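Local coordinates for protein ecdysteroid-phosphate phosphatase (PDB 3C7T) that removes phosphate from ecdysteroid phosphates to release the active hormones and also acts as a protein tyrosine phosphatase, here as its phosphoglycerate-mutase-like domain, at residues A[120-125]-A[153-158]; A[195-200]-A[218-223]. All coordinates share one frame; numbering follows the deposited sequence.

Contacts 1 and 2 are both surface contacts of the histidine phosphatase domain, with centres about 17 Å apart. They share no segment. Contact 1 joins two loops, whereas contact 2 ties helix 193-204 to the loop that follows it. Helix 162-179 lies beside both: F165 meets F121 of contact 1 and Q198 of contact 2. The two also touch directly, F121 CD2 to I218 CD1 at 4.2 Å. Their chemistry differs. In contact 1 a buried lysine is held mainly by backbone carbonyls, within one subunit. In contact 2 an aspartate and an arginine pair through their side chains, and the second subunit of the dimer packs against them.

Contact 1: residues A[120-125]-A[153-158]; sequences EFKNWH and VEMDAS
K122 meets two flat peptide groups of the segment 153-158, and its NZ comes to them differently. It stands above the carbonyl plane of D156, 51° out of it, but lies in the carbonyl plane of S158. The F121 ring carries N123 CA over one face, offset toward the rim, and meets the F165 ring of helix 162-179. Both lysine bonds are short. K122 NZ is 2.7 Å from D156 O and 2.7 Å from S158 O. The D156 carboxylate adds a longer salt bridge, OD1 to K122 NZ at 3.3 Å. The same oxygen takes a weak hydrogen bond from S158 N within the same loop. The lysine chain is extended as far as CD and then bends (chi3 -73°), which brings CE alongside M155. There K122 CE lies 3.7 Å from M155 SD, and the two side chains run alongside each other, pointing opposite ways.

The contact joins two loops of the histidine phosphatase domain, one after strand 112-114 and one leading into helix 162-179. The first loop begins with E120 of the tungstate pocket, which is salt-bridged to K128. A methionine in place of K122 would probably leave the D156 and S158 carbonyls without their shared donor and the D156 carboxylate without its positive mate. The backbone N of K122 is bonded to the E160 carboxylate. Just beyond, N123 OD1 accepts from H125 N at 3.0 Å in an Asx turn.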
loop_
_atom_site.group_PDB
_atom_site.type_symbol
_atom_site.label_atom_id
_atom_site.label_comp_id
_atom_site.label_asym_id
_atom_site.label_seq_id
_atom_site.Cartn_x
_atom_site.Cartn_y
_atom_site.Cartn_z
ATOM N N GLU A 120 -21.916 11.004 -4.499
ATOM C CA GLU A 120 -22.704 9.929 -3.924
ATOM C C GLU A 120 -24.125 10.401 -3.582
ATOM O O GLU A 120 -24.414 11.596 -3.593
ATOM C CB GLU A 120 -22.014 9.413 -2.655
ATOM C CG GLU A 120 -22.082 10.384 -1.477
ATOM C CD GLU A 120 -21.345 9.880 -0.244
ATOM O OE1 GLU A 120 -20.681 8.812 -0.339
ATOM O OE2 GLU A 120 -21.453 10.549 0.828
ATOM N N PHE A 121 -24.996 9.442 -3.293
ATOM C CA PHE A 121 -26.377 9.710 -2.913
ATOM C C PHE A 121 -26.429 10.499 -1.610
ATOM O O PHE A 121 -25.828 10.100 -0.603
ATOM C CB PHE A 121 -27.103 8.355 -2.804
ATOM C CG PHE A 121 -28.538 8.431 -2.354
ATOM C CD1 PHE A 121 -29.359 9.516 -2.675
ATOM C CD2 PHE A 121 -29.086 7.357 -1.649
ATOM C CE1 PHE A 121 -30.678 9.545 -2.255
ATOM C CE2 PHE A 121 -30.397 7.382 -1.235
ATOM C CZ PHE A 121 -31.196 8.478 -1.546
ATOM N N LYS A 122 -27.148 11.620 -1.645
ATOM C CA LYS A 122 -27.458 12.409 -0.457
ATOM C C LYS A 122 -28.771 11.934 0.183
ATOM O O LYS A 122 -29.851 12.468 -0.122
ATOM C CB LYS A 122 -27.546 13.896 -0.819
ATOM C CG LYS A 122 -26.251 14.466 -1.393
ATOM C CD LYS A 122 -26.406 15.930 -1.754
ATOM C CE LYS A 122 -27.255 16.118 -3.014
ATOM N NZ LYS A 122 -27.789 17.513 -3.069
ATOM N N ASN A 123 -28.643 10.930 1.057
ATOM C CA ASN A 123 -29.742 10.203 1.710
ATOM C C ASN A 123 -30.249 10.907 2.978
ATOM O O ASN A 123 -29.467 11.193 3.892
ATOM C CB ASN A 123 -29.228 8.789 2.054
ATOM C CG ASN A 123 -30.304 7.849 2.619
ATOM O OD1 ASN A 123 -31.410 8.254 2.985
ATOM N ND2 ASN A 123 -29.954 6.566 2.705
ATOM N N TRP A 124 -31.558 11.166 3.051
ATOM C CA TRP A 124 -32.109 11.888 4.216
ATOM C C TRP A 124 -31.912 11.144 5.554
ATOM O O TRP A 124 -31.798 11.794 6.596
ATOM C CB TRP A 124 -33.574 12.318 3.988
ATOM C CG TRP A 124 -34.629 11.340 4.462
ATOM C CD1 TRP A 124 -35.325 10.442 3.695
ATOM C CD2 TRP A 124 -35.122 11.185 5.806
ATOM N NE1 TRP A 124 -36.209 9.736 4.475
ATOM C CE2 TRP A 124 -36.104 10.168 5.775
ATOM C CE3 TRP A 124 -34.817 11.795 7.039
ATOM C CZ2 TRP A 124 -36.791 9.747 6.933
ATOM C CZ3 TRP A 124 -35.501 11.372 8.196
ATOM C CH2 TRP A 124 -36.472 10.359 8.129
ATOM N N HIS A 125 -31.851 9.805 5.521
ATOM C CA HIS A 125 -31.542 8.993 6.723
ATOM C C HIS A 125 -30.111 9.175 7.196
ATOM O O HIS A 125 -29.812 9.000 8.377
ATOM C CB HIS A 125 -31.767 7.493 6.485
ATOM C CG HIS A 125 -33.186 7.133 6.200
ATOM N ND1 HIS A 125 -33.547 6.305 5.159
ATOM C CD2 HIS A 125 -34.337 7.500 6.808
ATOM C CE1 HIS A 125 -34.862 6.183 5.135
ATOM N NE2 HIS A 125 -35.365 6.899 6.125
ATOM N N VAL A 153 -23.648 19.134 -13.913
ATOM C CA VAL A 153 -24.606 19.183 -12.822
ATOM C C VAL A 153 -24.124 20.154 -11.761
ATOM O O VAL A 153 -22.986 20.088 -11.295
ATOM C CB VAL A 153 -24.864 17.783 -12.188
ATOM C CG1 VAL A 153 -25.676 17.911 -10.918
ATOM C CG2 VAL A 153 -25.573 16.857 -13.179
ATOM N N GLU A 154 -25.017 21.076 -11.426
ATOM C CA GLU A 154 -24.884 21.957 -10.294
ATOM C C GLU A 154 -25.600 21.229 -9.169
ATOM O O GLU A 154 -26.723 20.746 -9.355
ATOM C CB GLU A 154 -25.596 23.278 -10.622
ATOM C CG GLU A 154 -25.904 24.179 -9.426
ATOM C CD GLU A 154 -24.826 25.221 -9.193
ATOM O OE1 GLU A 154 -24.740 26.186 -9.995
ATOM O OE2 GLU A 154 -24.065 25.066 -8.205
ATOM N N MET A 155 -24.975 21.137 -8.002
ATOM C CA MET A 155 -25.603 20.396 -6.919
ATOM C C MET A 155 -25.556 21.132 -5.574
ATOM O O MET A 155 -24.558 21.768 -5.232
ATOM C CB MET A 155 -24.978 19.005 -6.823
ATOM C CG MET A 155 -25.725 18.033 -5.956
ATOM S SD MET A 155 -24.570 16.762 -5.455
ATOM C CE MET A 155 -23.357 17.732 -4.548
ATOM N N ASP A 156 -26.645 21.038 -4.821
ATOM C CA ASP A 156 -26.730 21.730 -3.545
ATOM C C ASP A 156 -26.478 20.810 -2.337
ATOM O O ASP A 156 -26.154 19.626 -2.494
ATOM C CB ASP A 156 -28.058 22.496 -3.437
ATOM C CG ASP A 156 -29.202 21.636 -2.941
ATOM O OD1 ASP A 156 -29.264 20.433 -3.290
ATOM O OD2 ASP A 156 -30.047 22.182 -2.195
ATOM N N ALA A 157 -26.622 21.378 -1.141
ATOM C CA ALA A 157 -26.300 20.706 0.122
ATOM C C ALA A 157 -27.470 19.890 0.691
ATOM O O ALA A 157 -27.367 19.328 1.795
ATOM C CB ALA A 157 -25.820 21.743 1.156
ATOM N N SER A 158 -28.564 19.810 -0.068
ATOM C CA SER A 158 -29.803 19.232 0.429
ATOM C C SER A 158 -29.941 17.759 0.070
ATOM O O SER A 158 -29.460 17.326 -0.976
ATOM C CB SER A 158 -30.992 20.009 -0.138
ATOM O OG SER A 158 -31.816 20.511 0.898
#

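Contact 2: residues A[195-200]-A[218-223]; sequences TLDQMV and IGRNLL
D197 on helix 193-204 faces R220 in the loop 218-223, their CA atoms 9.2 Å apart, the closest pair of CA atoms across the two segments. Just before R220 the chain passes through G219 with a positive phi of 96°, a conformation in which a side chain would press on the preceding carbonyl O.

The contact is carried by the two charged side chains, both directed at the opposite segment. R220 presents the side of its guanidinium, using NE and NH2. R220 NE donates to D197 OD2 at 2.8 Å, and this oxygen lies almost in the guanidinium plane. R220 NH2 donates to D197 OD1 at 2.9 Å, meeting its syn lone pair. A weak third bond runs from NH2 of R220 to OD2 of D197. The carboxylate and guanidinium planes are 46° apart, so the grip is twisted: NE meets OD2 from above the carboxylate plane. The arginine chain is extended through chi2 and bends at chi3 (80°), which turns the NE side to the helix. N221 OD1 sits 3.2 Å above one guanidinium face, toward its rim.

This pair lies at the dimer interface. R220 NH2 also bonds I260 O of the second subunit, and L261 of that subunit packs on both D197 and R220. The two bonded nitrogens fix the rotation of the guanidinium, and the aspartate and arginine charges offset each other within one chain. The salt bridge therefore probably orients NH2 for its bond to the other subunit.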
loop_
_atom_site.group_PDB
_atom_site.type_symbol
_atom_site.label_atom_id
_atom_site.label_comp_id
_atom_site.label_asym_id
_atom_site.label_seq_id
_atom_site.Cartn_x
_atom_site.Cartn_y
_atom_site.Cartn_z
ATOM N N THR A 195 -20.750 4.203 -8.359
ATOM C CA THR A 195 -20.361 4.769 -9.654
ATOM C C THR A 195 -20.249 3.714 -10.754
ATOM O O THR A 195 -20.613 3.966 -11.927
ATOM C CB THR A 195 -19.045 5.564 -9.534
ATOM O OG1 THR A 195 -19.246 6.621 -8.599
ATOM C CG2 THR A 195 -18.599 6.166 -10.910
ATOM N N LEU A 196 -19.759 2.527 -10.372
ATOM C CA LEU A 196 -19.602 1.430 -11.320
ATOM C C LEU A 196 -20.955 0.997 -11.887
ATOM O O LEU A 196 -21.115 0.931 -13.113
ATOM C CB LEU A 196 -18.847 0.246 -10.697
ATOM C CG LEU A 196 -17.313 0.388 -10.635
ATOM C CD1 LEU A 196 -16.835 1.526 -9.715
ATOM C CD2 LEU A 196 -16.693 -0.944 -10.180
ATOM N N ASP A 197 -21.929 0.736 -11.010
ATOM C CA ASP A 197 -23.311 0.449 -11.451
ATOM C C ASP A 197 -23.987 1.632 -12.172
ATOM O O ASP A 197 -24.770 1.428 -13.111
ATOM C CB ASP A 197 -24.185 -0.013 -10.284
ATOM C CG ASP A 197 -24.074 -1.512 -10.025
ATOM O OD1 ASP A 197 -23.333 -2.207 -10.755
ATOM O OD2 ASP A 197 -24.757 -2.001 -9.091
ATOM N N GLN A 198 -23.678 2.863 -11.764
ATOM C CA GLN A 198 -24.193 4.049 -12.485
ATOM C C GLN A 198 -23.690 4.127 -13.932
ATOM O O GLN A 198 -24.447 4.466 -14.885
ATOM C CB GLN A 198 -23.831 5.336 -11.754
ATOM C CG GLN A 198 -24.602 5.550 -10.480
ATOM C CD GLN A 198 -24.190 6.823 -9.815
ATOM O OE1 GLN A 198 -23.123 6.901 -9.200
ATOM N NE2 GLN A 198 -25.017 7.847 -9.950
ATOM N N MET A 199 -22.416 3.800 -14.122
ATOM C CA MET A 199 -21.830 3.828 -15.461
ATOM C C MET A 199 -22.472 2.801 -16.376
ATOM O O MET A 199 -22.804 3.121 -17.529
ATOM C CB MET A 199 -20.316 3.598 -15.424
ATOM C CG MET A 199 -19.735 3.376 -16.806
ATOM S SD MET A 199 -18.065 2.713 -16.863
ATOM C CE MET A 199 -18.270 1.063 -16.185
ATOM N N VAL A 200 -22.629 1.580 -15.876
ATOM C CA VAL A 200 -23.262 0.501 -16.632
ATOM C C VAL A 200 -24.690 0.909 -17.006
ATOM O O VAL A 200 -25.080 0.826 -18.171
ATOM C CB VAL A 200 -23.290 -0.829 -15.842
ATOM C CG1 VAL A 200 -24.125 -1.895 -16.588
ATOM C CG2 VAL A 200 -21.870 -1.329 -15.563
ATOM N N ILE A 218 -30.408 1.262 -5.345
ATOM C CA ILE A 218 -29.427 1.296 -4.267
ATOM C C ILE A 218 -29.648 -0.029 -3.524
ATOM O O ILE A 218 -30.778 -0.367 -3.150
ATOM C CB ILE A 218 -29.630 2.524 -3.309
ATOM C CG1 ILE A 218 -29.200 3.842 -3.982
ATOM C CG2 ILE A 218 -28.903 2.326 -1.975
ATOM C CD1 ILE A 218 -27.689 4.141 -3.945
ATOM N N GLY A 219 -28.591 -0.796 -3.335
ATOM C CA GLY A 219 -28.748 -2.032 -2.565
ATOM C C GLY A 219 -28.966 -3.249 -3.435
ATOM O O GLY A 219 -29.367 -4.300 -2.938
ATOM N N ARG A 220 -28.684 -3.111 -4.735
ATOM C CA ARG A 220 -28.635 -4.278 -5.613
ATOM C C ARG A 220 -27.728 -5.350 -4.995
ATOM O O ARG A 220 -28.071 -6.524 -4.991
ATOM C CB ARG A 220 -28.150 -3.883 -7.020
ATOM C CG ARG A 220 -28.081 -5.040 -8.010
ATOM C CD ARG A 220 -27.720 -4.541 -9.404
ATOM N NE ARG A 220 -26.281 -4.305 -9.565
ATOM C CZ ARG A 220 -25.394 -5.250 -9.876
ATOM N NH1 ARG A 220 -25.783 -6.512 -10.045
ATOM N NH2 ARG A 220 -24.108 -4.936 -10.020
ATOM N N ASN A 221 -26.591 -4.937 -4.442
ATOM C CA ASN A 221 -25.659 -5.881 -3.798
ATOM C C ASN A 221 -25.465 -5.582 -2.321
ATOM O O ASN A 221 -25.615 -4.431 -1.898
ATOM C CB ASN A 221 -24.310 -5.863 -4.494
ATOM C CG ASN A 221 -24.430 -6.162 -5.977
ATOM O OD1 ASN A 221 -24.146 -5.306 -6.813
ATOM N ND2 ASN A 221 -24.897 -7.361 -6.305
ATOM N N LEU A 222 -25.103 -6.595 -1.544
ATOM C CA LEU A 222 -25.033 -6.419 -0.097
ATOM C C LEU A 222 -23.783 -5.670 0.345
ATOM O O LEU A 222 -23.804 -4.943 1.343
ATOM C CB LEU A 222 -25.101 -7.776 0.597
ATOM C CG LEU A 222 -25.148 -7.792 2.128
ATOM C CD1 LEU A 222 -26.318 -6.990 2.714
ATOM C CD2 LEU A 222 -25.231 -9.253 2.571
ATOM N N LEU A 223 -22.693 -5.871 -0.397
ATOM C CA LEU A 223 -21.395 -5.287 -0.078
ATOM C C LEU A 223 -20.969 -4.275 -1.125
ATOM O O LEU A 223 -21.326 -4.409 -2.294
ATOM C CB LEU A 223 -20.350 -6.394 -0.011
ATOM C CG LEU A 223 -20.608 -7.518 0.975
ATOM C CD1 LEU A 223 -19.412 -8.438 0.945
ATOM C CD2 LEU A 223 -20.821 -6.965 2.393
#